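Local atomic coordinates of ribose 5-phosphate isomerase RpiB (Thermoanaerobacter tengcongensis, PDB entry 4EGS), a protein that probably dephosphorylates phosphotyrosine through this N-terminal domain, a low molecular weight protein tyrosine phosphatase joined in the full-length protein to a probable aldose-ketose isomerase part. Residues K137-I141 / K142-G146; S104-E107 / E108-K111; M50-G53 / I54-K58. All blocks are in the same frame, centred on the assembly; numbering follows the deposited sequence.

Contact 1. Residues K137-I141 / K142-G146; sequences KIFTI and KEFVG
Phe139 meets both Glu143 and Phe144 where strand 138-140 gives way to a helical turn. Glu143 OE1 comes to the edge of the Phe139 ring, in its plane, 3.4 Å from CD2, and the carboxylate is turned 66° from the ring. The other ortho carbon, CD1, touches Phe144 CD1 at 3.9 Å. These two rings form an oblique pair with centroids 5.9 Å apart. Phe144 reaches the Phe139 ring because its CG stands opposite the main-chain N (chi1 -176°), beside its own carbonyl.

At Thr140 the main chain is held twice. Its N donates to Glu143 OE1 (3.2 Å), which it meets from well above the carboxylate plane. OE1 also forms a salt bridge with Lys124, so this one oxygen serves an amide and an ammonium group. Thr140 O accepts from Phe144 N at 3.0 Å, with the donor lying nearly in line with the C=O bond. The methyl CG2 lies against the amides of the turn, 3.2 Å from Lys142 N.

Ile141 packs on Leu117 and Val151. Its carbonyl O receives the CG2 methyl of Val145 at 3.7 Å.

The bond from Thr140 N to Glu143 OE1 has the geometry of one half of a capping box, at a turn with helical backbone angles rather than at an established helix. A type I turn from Glu143 to Gly146 continues it. The whole follows strand 138-140, at one edge of the parallel sheet within this chain, and Ile141 lies about 8 Å, side chain to side chain, from Arg47 of the predicted active site.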
ATOM      1  N   LYS A 137      -4.655   6.418  12.537  1.00 42.87           N
ATOM      2  CA  LYS A 137      -4.925   6.228  11.117  1.00 41.92           C
ATOM      3  C   LYS A 137      -5.835   7.316  10.550  1.00 39.46           C
ATOM      4  O   LYS A 137      -6.234   7.257   9.388  1.00 37.77           O
ATOM      5  CB  LYS A 137      -5.511   4.836  10.855  1.00 41.48           C
ATOM      6  CG  LYS A 137      -6.701   4.471  11.729  1.00 38.96           C
ATOM      7  CD  LYS A 137      -7.102   3.018  11.523  1.00 41.11           C
ATOM      8  CE  LYS A 137      -8.235   2.611  12.448  1.00 43.18           C
ATOM      9  NZ  LYS A 137      -8.613   1.181  12.258  1.00 42.88           N
ATOM     10  N   ILE A 138      -6.150   8.314  11.372  1.00 39.42           N
ATOM     11  CA  ILE A 138      -6.988   9.426  10.935  1.00 40.57           C
ATOM     12  C   ILE A 138      -6.154  10.619  10.481  1.00 39.49           C
ATOM     13  O   ILE A 138      -5.380  11.179  11.256  1.00 40.32           O
ATOM     14  CB  ILE A 138      -7.943   9.901  12.048  1.00 37.34           C
ATOM     15  CG1 ILE A 138      -8.859   8.762  12.495  1.00 36.47           C
ATOM     16  CG2 ILE A 138      -8.766  11.086  11.566  1.00 38.38           C
ATOM     17  CD1 ILE A 138      -9.778   9.130  13.638  1.00 39.18           C
ATOM     18  N   PHE A 139      -6.319  11.003   9.220  1.00 36.79           N
ATOM     19  CA  PHE A 139      -5.633  12.169   8.680  1.00 35.37           C
ATOM     20  C   PHE A 139      -6.547  12.919   7.719  1.00 36.51           C
ATOM     21  O   PHE A 139      -7.596  12.410   7.322  1.00 35.40           O
ATOM     22  CB  PHE A 139      -4.345  11.759   7.960  1.00 35.64           C
ATOM     23  CG  PHE A 139      -3.396  10.973   8.817  1.00 39.41           C
ATOM     24  CD1 PHE A 139      -3.306   9.596   8.691  1.00 39.92           C
ATOM     25  CD2 PHE A 139      -2.597  11.608   9.754  1.00 43.05           C
ATOM     26  CE1 PHE A 139      -2.433   8.868   9.480  1.00 39.13           C
ATOM     27  CE2 PHE A 139      -1.723  10.886  10.547  1.00 39.46           C
ATOM     28  CZ  PHE A 139      -1.642   9.515  10.410  1.00 39.13           C
ATOM     29  N   THR A 140      -6.146  14.132   7.354  1.00 36.10           N
ATOM     30  CA  THR A 140      -6.881  14.918   6.371  1.00 34.80           C
ATOM     31  C   THR A 140      -6.353  14.597   4.973  1.00 34.58           C
ATOM     32  O   THR A 140      -5.189  14.227   4.813  1.00 34.07           O
ATOM     33  CB  THR A 140      -6.823  16.439   6.696  1.00 33.75           C
ATOM     34  OG1 THR A 140      -8.143  16.925   6.966  1.00 33.10           O
ATOM     35  CG2 THR A 140      -6.211  17.244   5.557  1.00 34.79           C
ATOM     36  N   ILE A 141      -7.221  14.712   3.971  1.00 32.95           N
ATOM     37  CA  ILE A 141      -6.883  14.352   2.597  1.00 32.11           C
ATOM     38  C   ILE A 141      -5.671  15.120   2.051  1.00 33.21           C
ATOM     39  O   ILE A 141      -4.920  14.600   1.227  1.00 34.29           O
ATOM     40  CB  ILE A 141      -8.105  14.533   1.658  1.00 30.87           C
ATOM     41  CG1 ILE A 141      -7.855  13.877   0.296  1.00 30.90           C
ATOM     42  CG2 ILE A 141      -8.476  16.003   1.515  1.00 32.48           C
ATOM     43  CD1 ILE A 141      -8.265  12.423   0.239  1.00 32.69           C
ATOM     44  N   LYS A 142      -5.477  16.347   2.527  1.00 32.99           N
ATOM     45  CA  LYS A 142      -4.366  17.183   2.081  1.00 31.36           C
ATOM     46  C   LYS A 142      -3.107  16.933   2.907  1.00 33.12           C
ATOM     47  O   LYS A 142      -2.002  16.887   2.370  1.00 34.95           O
ATOM     48  CB  LYS A 142      -4.752  18.663   2.152  1.00 32.93           C
ATOM     49  CG  LYS A 142      -5.925  19.047   1.261  1.00 32.74           C
ATOM     50  CD  LYS A 142      -5.483  19.322  -0.168  1.00 33.64           C
ATOM     51  CE  LYS A 142      -5.291  20.809  -0.412  1.00 33.95           C
ATOM     52  NZ  LYS A 142      -6.517  21.575  -0.060  1.00 34.30           N
ATOM     53  N   GLU A 143      -3.279  16.767   4.214  1.00 34.40           N
ATOM     54  CA  GLU A 143      -2.143  16.613   5.118  1.00 34.16           C
ATOM     55  C   GLU A 143      -1.440  15.270   4.945  1.00 36.03           C
ATOM     56  O   GLU A 143      -0.255  15.146   5.251  1.00 40.84           O
ATOM     57  CB  GLU A 143      -2.571  16.801   6.577  1.00 35.52           C
ATOM     58  CG  GLU A 143      -2.896  15.507   7.307  1.00 35.99           C
ATOM     59  CD  GLU A 143      -3.294  15.733   8.751  1.00 36.83           C
ATOM     60  OE1 GLU A 143      -3.812  14.787   9.380  1.00 38.61           O
ATOM     61  OE2 GLU A 143      -3.088  16.855   9.259  1.00 39.95           O
ATOM     62  N   PHE A 144      -2.165  14.270   4.454  1.00 33.95           N
ATOM     63  CA  PHE A 144      -1.584  12.945   4.264  1.00 34.80           C
ATOM     64  C   PHE A 144      -0.595  12.946   3.103  1.00 36.74           C
ATOM     65  O   PHE A 144       0.385  12.201   3.108  1.00 39.79           O
ATOM     66  CB  PHE A 144      -2.672  11.894   4.035  1.00 34.22           C
ATOM     67  CG  PHE A 144      -2.145  10.488   3.929  1.00 35.52           C
ATOM     68  CD1 PHE A 144      -1.896   9.739   5.067  1.00 33.60           C
ATOM     69  CD2 PHE A 144      -1.900   9.915   2.691  1.00 34.06           C
ATOM     70  CE1 PHE A 144      -1.411   8.447   4.972  1.00 31.92           C
ATOM     71  CE2 PHE A 144      -1.415   8.625   2.591  1.00 30.98           C
ATOM     72  CZ  PHE A 144      -1.171   7.890   3.733  1.00 29.30           C
ATOM     73  N   VAL A 145      -0.856  13.788   2.108  1.00 35.49           N
ATOM     74  CA  VAL A 145       0.037  13.904   0.965  1.00 34.69           C
ATOM     75  C   VAL A 145       1.007  15.071   1.139  1.00 35.63           C
ATOM     76  O   VAL A 145       1.617  15.536   0.176  1.00 36.13           O
ATOM     77  CB  VAL A 145      -0.740  14.042  -0.362  1.00 32.85           C
ATOM     78  CG1 VAL A 145      -1.564  12.790  -0.622  1.00 32.69           C
ATOM     79  CG2 VAL A 145      -1.630  15.273  -0.340  1.00 33.02           C
ATOM     80  N   GLY A 146       1.142  15.541   2.377  1.00 36.63           N
ATOM     81  CA  GLY A 146       2.111  16.570   2.710  1.00 35.10           C
ATOM     82  C   GLY A 146       1.640  17.998   2.502  1.00 34.46           C
ATOM     83  O   GLY A 146       2.405  18.940   2.707  1.00 36.31           O
TER

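Contact 2. Residues S104-E107 / E108-K111; sequences SLRE and EDLK
Asp109 turns back from the first turn of helix 108-112 and holds Arg106 at two points, main chain and guanidinium. The pair reads as half of a capping box at the start of this helix, with a salt bridge added. Asp109 OD1 accepts from Arg106 N at 3.0 Å, a bond bent to 141° at the hydrogen and entering from above the carboxylate plane. The aspartate reaches it through a strained first torsion, CG almost eclipsing the backbone N (chi1 -6°).

OD2 faces Arg106 NH1 at the edge of the guanidinium. This salt bridge is modelled at 2.4 Å, so its exact length is doubtful, but the two groups are nearly coplanar, 17° apart. One guanidinium face lies under Ser104 O, 3.5 Å above the plane and over its centre. A leucine here, in place of Asp109, offers no oxygens, which would probably leave Arg106 N without this acceptor and its guanidinium freer to turn.

Glu107, the most covered residue here, contributes both backbone and side chain: its O accepts a weak bond from Lys111 N at 3.4 Å, closing the first helical turn. The side chains cross at a slant; carboxyl carbon CD of Glu107 rests on Lys111 CE at 3.7 Å. Their charges do not meet, since Glu107 OE1 and Lys111 NZ stay 4.7 Å apart, and any attraction is probably modest.

Beneath this polar surface the loop and helix share an apolar contact that also packs on Leu38 and Val40 of strand 36-41: Leu105, crossing Leu110 at about a right angle, sets its CD2 methyl 3.7 Å from Leu110 CD1.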
ATOM      1  N   SER A 104     -24.043   6.980   7.374  1.00 36.76           N
ATOM      2  CA  SER A 104     -23.494   7.660   8.541  1.00 37.93           C
ATOM      3  C   SER A 104     -22.427   6.777   9.177  1.00 40.66           C
ATOM      4  O   SER A 104     -22.595   5.560   9.276  1.00 41.43           O
ATOM      5  CB  SER A 104     -24.596   7.996   9.551  1.00 38.52           C
ATOM      6  OG  SER A 104     -24.076   8.709  10.660  1.00 36.40           O
ATOM      7  N   LEU A 105     -21.327   7.393   9.595  1.00 41.95           N
ATOM      8  CA  LEU A 105     -20.178   6.655  10.104  1.00 38.61           C
ATOM      9  C   LEU A 105     -20.475   5.952  11.432  1.00 42.15           C
ATOM     10  O   LEU A 105     -21.067   6.535  12.343  1.00 40.09           O
ATOM     11  CB  LEU A 105     -18.967   7.586  10.233  1.00 35.98           C
ATOM     12  CG  LEU A 105     -17.592   6.936  10.401  1.00 40.74           C
ATOM     13  CD1 LEU A 105     -16.560   7.656   9.549  1.00 38.81           C
ATOM     14  CD2 LEU A 105     -17.168   6.940  11.860  1.00 42.31           C
ATOM     15  N   ARG A 106     -20.064   4.690  11.521  1.00 41.43           N
ATOM     16  CA  ARG A 106     -20.277   3.881  12.715  1.00 39.95           C
ATOM     17  C   ARG A 106     -18.933   3.441  13.282  1.00 40.45           C
ATOM     18  O   ARG A 106     -17.932   4.139  13.139  1.00 39.84           O
ATOM     19  CB  ARG A 106     -21.112   2.648  12.374  1.00 38.24           C
ATOM     20  CG  ARG A 106     -22.200   2.898  11.349  1.00 37.93           C
ATOM     21  CD  ARG A 106     -22.547   1.616  10.610  1.00 40.62           C
ATOM     22  NE  ARG A 106     -23.202   1.880   9.332  1.00 45.13           N
ATOM     23  CZ  ARG A 106     -22.555   2.186   8.212  1.00 44.05           C
ATOM     24  NH1 ARG A 106     -21.232   2.275   8.210  1.00 40.74           N
ATOM     25  NH2 ARG A 106     -23.229   2.410   7.091  1.00 42.30           N
ATOM     26  N   GLU A 107     -18.912   2.277  13.921  1.00 42.11           N
ATOM     27  CA  GLU A 107     -17.663   1.723  14.426  1.00 41.37           C
ATOM     28  C   GLU A 107     -17.157   0.637  13.481  1.00 41.76           C
ATOM     29  O   GLU A 107     -15.987   0.257  13.522  1.00 43.10           O
ATOM     30  CB  GLU A 107     -17.848   1.158  15.834  1.00 42.55           C
ATOM     31  CG  GLU A 107     -16.597   1.246  16.695  1.00 41.89           C
ATOM     32  CD  GLU A 107     -16.670   0.370  17.928  1.00 40.84           C
ATOM     33  OE1 GLU A 107     -15.932   0.644  18.899  1.00 40.51           O
ATOM     34  OE2 GLU A 107     -17.456  -0.599  17.924  1.00 39.83           O
ATOM     35  N   GLU A 108     -18.051   0.152  12.625  1.00 42.18           N
ATOM     36  CA  GLU A 108     -17.724  -0.903  11.671  1.00 44.17           C
ATOM     37  C   GLU A 108     -16.724  -0.425  10.623  1.00 43.90           C
ATOM     38  O   GLU A 108     -15.830  -1.171  10.221  1.00 43.81           O
ATOM     39  CB  GLU A 108     -18.999  -1.396  10.979  1.00 47.62           C
ATOM     40  CG  GLU A 108     -19.168  -2.907  10.968  1.00 50.38           C
ATOM     41  CD  GLU A 108     -20.481  -3.341  10.339  1.00 54.87           C
ATOM     42  OE1 GLU A 108     -21.171  -4.198  10.929  1.00 60.79           O
ATOM     43  OE2 GLU A 108     -20.819  -2.827   9.251  1.00 54.23           O
ATOM     44  N   ASP A 109     -16.880   0.821  10.188  1.00 43.51           N
ATOM     45  CA  ASP A 109     -16.054   1.369   9.115  1.00 42.28           C
ATOM     46  C   ASP A 109     -14.647   1.734   9.581  1.00 40.92           C
ATOM     47  O   ASP A 109     -13.679   1.557   8.844  1.00 43.23           O
ATOM     48  CB  ASP A 109     -16.727   2.592   8.484  1.00 37.65           C
ATOM     49  CG  ASP A 109     -18.123   2.834   9.018  1.00 38.20           C
ATOM     50  OD1 ASP A 109     -18.336   2.646  10.234  1.00 43.65           O
ATOM     51  OD2 ASP A 109     -19.009   3.211   8.223  1.00 37.03           O
ATOM     52  N   LEU A 110     -14.537   2.244  10.803  1.00 41.31           N
ATOM     53  CA  LEU A 110     -13.249   2.687  11.331  1.00 40.93           C
ATOM     54  C   LEU A 110     -12.300   1.528  11.623  1.00 43.83           C
ATOM     55  O   LEU A 110     -11.107   1.607  11.332  1.00 44.19           O
ATOM     56  CB  LEU A 110     -13.448   3.545  12.581  1.00 42.09           C
ATOM     57  CG  LEU A 110     -13.139   5.034  12.409  1.00 41.44           C
ATOM     58  CD1 LEU A 110     -13.801   5.578  11.156  1.00 40.18           C
ATOM     59  CD2 LEU A 110     -13.586   5.817  13.630  1.00 39.05           C
ATOM     60  N   LYS A 111     -12.835   0.455  12.200  1.00 44.33           N
ATOM     61  CA  LYS A 111     -12.036  -0.726  12.520  1.00 44.54           C
ATOM     62  C   LYS A 111     -11.507  -1.413  11.266  1.00 43.82           C
ATOM     63  O   LYS A 111     -10.356  -1.850  11.224  1.00 41.46           O
ATOM     64  CB  LYS A 111     -12.859  -1.720  13.340  1.00 47.17           C
ATOM     65  CG  LYS A 111     -13.073  -1.321  14.788  1.00 45.35           C
ATOM     66  CD  LYS A 111     -14.092  -2.234  15.454  1.00 47.69           C
ATOM     67  CE  LYS A 111     -14.068  -2.097  16.967  1.00 45.38           C
ATOM     68  NZ  LYS A 111     -12.795  -2.611  17.547  1.00 45.09           N
TER

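Contact 3. Residues M50-G53 / I54-K58; sequences MAEG and IFNAK
Met50 and Ile54 are joined by a nearly straight backbone bond: Ile54 N donates to Met50 O at 3.1 Å, with 171° at the hydrogen. Three further backbone bonds follow the same four-residue spacing. Asn56 N to Glu52 O spans 3.3 Å, with the donor tilted from the carbonyl plane, and Ala57 N to Gly53 O is 3.2 Å. Phe55 N to Ala51 O is weak, bent to 144°, although the helix continues through it.

Carbon atoms of the side chains pack against carbonyl oxygens of the preceding turn. In Ile54 an unusual chi1 of 100°, with the bend at chi2, brings CD1 to 3.5 Å from Ala51 O, while CG2 sits 3.3 Å from Met50 O. Phe55 approaches Ala51 O with CB, at 3.2 Å; its ring is carried away by the anti first torsion and packs on Trp66 and Ala68. Met50 packs on residues of helices 83-93 and 159-179.

Polar side chains touch lightly across the segments. Asn56 ND2 stands 3.3 Å from Glu52 O, but at too poor an angle for a hydrogen bond. The amide and the Glu52 carboxylate are turned almost perpendicular, and their polar ends are engaged with the neighbouring strand: Glu52 OE2 bonds Ser70 OG, and Asn56 OD1 accepts from Ala68 N.

Helix 47-61 is the crossover helix of the beta-alpha-beta unit made with strands 36-41 and 67-72. It starts at Arg47, where the Cys41-Arg47 loop ends; that loop holds a bicarbonate ion here, consistent with the phosphate-binding P-loop of this phosphatase family.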
ATOM      1  N   MET A  50     -17.278  10.983  -4.446  1.00 26.83           N
ATOM      2  CA  MET A  50     -16.414  11.338  -5.568  1.00 26.48           C
ATOM      3  C   MET A  50     -14.988  10.855  -5.338  1.00 26.88           C
ATOM      4  O   MET A  50     -14.385  10.237  -6.216  1.00 28.34           O
ATOM      5  CB  MET A  50     -16.426  12.851  -5.810  1.00 28.49           C
ATOM      6  CG  MET A  50     -17.698  13.368  -6.469  1.00 29.34           C
ATOM      7  SD  MET A  50     -17.849  15.168  -6.424  1.00 34.21           S
ATOM      8  CE  MET A  50     -16.575  15.655  -7.579  1.00 27.33           C
ATOM      9  N   ALA A  51     -14.455  11.143  -4.154  1.00 27.01           N
ATOM     10  CA  ALA A  51     -13.112  10.709  -3.789  1.00 27.54           C
ATOM     11  C   ALA A  51     -13.001   9.190  -3.846  1.00 28.39           C
ATOM     12  O   ALA A  51     -11.998   8.649  -4.308  1.00 28.41           O
ATOM     13  CB  ALA A  51     -12.748  11.217  -2.404  1.00 27.43           C
ATOM     14  N   GLU A  52     -14.041   8.510  -3.376  1.00 28.21           N
ATOM     15  CA  GLU A  52     -14.098   7.055  -3.428  1.00 27.45           C
ATOM     16  C   GLU A  52     -14.203   6.566  -4.866  1.00 28.24           C
ATOM     17  O   GLU A  52     -13.563   5.586  -5.249  1.00 29.88           O
ATOM     18  CB  GLU A  52     -15.297   6.547  -2.630  1.00 27.42           C
ATOM     19  CG  GLU A  52     -15.589   5.070  -2.802  1.00 27.94           C
ATOM     20  CD  GLU A  52     -16.960   4.689  -2.287  1.00 31.03           C
ATOM     21  OE1 GLU A  52     -17.303   3.489  -2.333  1.00 31.88           O
ATOM     22  OE2 GLU A  52     -17.698   5.594  -1.840  1.00 32.72           O
ATOM     23  N   GLY A  53     -15.014   7.262  -5.658  1.00 29.24           N
ATOM     24  CA  GLY A  53     -15.283   6.871  -7.029  1.00 28.82           C
ATOM     25  C   GLY A  53     -14.063   6.837  -7.930  1.00 28.93           C
ATOM     26  O   GLY A  53     -13.764   5.805  -8.532  1.00 29.61           O
ATOM     27  N   ILE A  54     -13.356   7.958  -8.029  1.00 29.93           N
ATOM     28  CA  ILE A  54     -12.217   8.041  -8.938  1.00 30.96           C
ATOM     29  C   ILE A  54     -10.979   7.316  -8.403  1.00 29.88           C
ATOM     30  O   ILE A  54     -10.112   6.916  -9.178  1.00 30.66           O
ATOM     31  CB  ILE A  54     -11.876   9.504  -9.332  1.00 31.69           C
ATOM     32  CG1 ILE A  54     -10.696  10.045  -8.519  1.00 29.40           C
ATOM     33  CG2 ILE A  54     -13.103  10.396  -9.200  1.00 31.01           C
ATOM     34  CD1 ILE A  54     -11.075  10.553  -7.151  1.00 31.37           C
ATOM     35  N   PHE A  55     -10.903   7.141  -7.084  1.00 29.69           N
ATOM     36  CA  PHE A  55      -9.813   6.374  -6.487  1.00 30.56           C
ATOM     37  C   PHE A  55      -9.859   4.943  -6.998  1.00 30.97           C
ATOM     38  O   PHE A  55      -8.857   4.413  -7.472  1.00 31.38           O
ATOM     39  CB  PHE A  55      -9.895   6.380  -4.959  1.00 29.32           C
ATOM     40  CG  PHE A  55      -8.860   5.508  -4.289  1.00 29.98           C
ATOM     41  CD1 PHE A  55      -7.615   6.016  -3.959  1.00 29.94           C
ATOM     42  CD2 PHE A  55      -9.135   4.182  -3.990  1.00 30.93           C
ATOM     43  CE1 PHE A  55      -6.665   5.219  -3.344  1.00 29.76           C
ATOM     44  CE2 PHE A  55      -8.191   3.381  -3.378  1.00 31.93           C
ATOM     45  CZ  PHE A  55      -6.954   3.901  -3.054  1.00 32.86           C
ATOM     46  N   ASN A  56     -11.031   4.324  -6.884  1.00 30.38           N
ATOM     47  CA  ASN A  56     -11.230   2.970  -7.380  1.00 29.73           C
ATOM     48  C   ASN A  56     -10.963   2.882  -8.873  1.00 31.90           C
ATOM     49  O   ASN A  56     -10.271   1.975  -9.327  1.00 34.11           O
ATOM     50  CB  ASN A  56     -12.640   2.471  -7.055  1.00 31.00           C
ATOM     51  CG  ASN A  56     -12.826   2.177  -5.579  1.00 30.52           C
ATOM     52  OD1 ASN A  56     -11.869   1.858  -4.874  1.00 31.17           O
ATOM     53  ND2 ASN A  56     -14.063   2.278  -5.105  1.00 29.53           N
ATOM     54  N   ALA A  57     -11.498   3.837  -9.629  1.00 32.30           N
ATOM     55  CA  ALA A  57     -11.282   3.892 -11.073  1.00 31.71           C
ATOM     56  C   ALA A  57      -9.795   3.964 -11.415  1.00 30.06           C
ATOM     57  O   ALA A  57      -9.353   3.406 -12.418  1.00 30.17           O
ATOM     58  CB  ALA A  57     -12.025   5.071 -11.679  1.00 28.63           C
ATOM     59  N   LYS A  58      -9.030   4.658 -10.578  1.00 31.01           N
ATOM     60  CA  LYS A  58      -7.580   4.688 -10.722  1.00 32.46           C
ATOM     61  C   LYS A  58      -6.983   3.393 -10.185  1.00 33.60           C
ATOM     62  O   LYS A  58      -6.047   2.843 -10.762  1.00 34.71           O
ATOM     63  CB  LYS A  58      -6.980   5.886  -9.982  1.00 31.70           C
ATOM     64  CG  LYS A  58      -7.280   7.242 -10.605  1.00 32.04           C
ATOM     65  CD  LYS A  58      -6.564   8.349  -9.847  1.00 31.55           C
ATOM     66  CE  LYS A  58      -7.076   9.730 -10.233  1.00 31.37           C
ATOM     67  NZ  LYS A  58      -6.747  10.087 -11.640  1.00 31.33           N
TER

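From the N terminus the chain first passes contact 3, inside helix 47-61, the crossover between strands 36-41 and 67-72. Contact 2 follows, where a loop after helix 83-93 turns into the short helix 108-112 ahead of strand 115-118. Contact 1 comes last, at the exit of strand 138-140. Each is a continuous run, so none closes a long loop, and the three lie in series without nesting or crossing. Their centres are 17 to 20 Å apart. Contacts 1 and 2 do touch: Lys137 NZ probably bonds Leu110 O at 2.7 Å, tying the edge strand to helix 108-112. Contact 3 touches neither, its nearest atoms about 5 Å from contact 1.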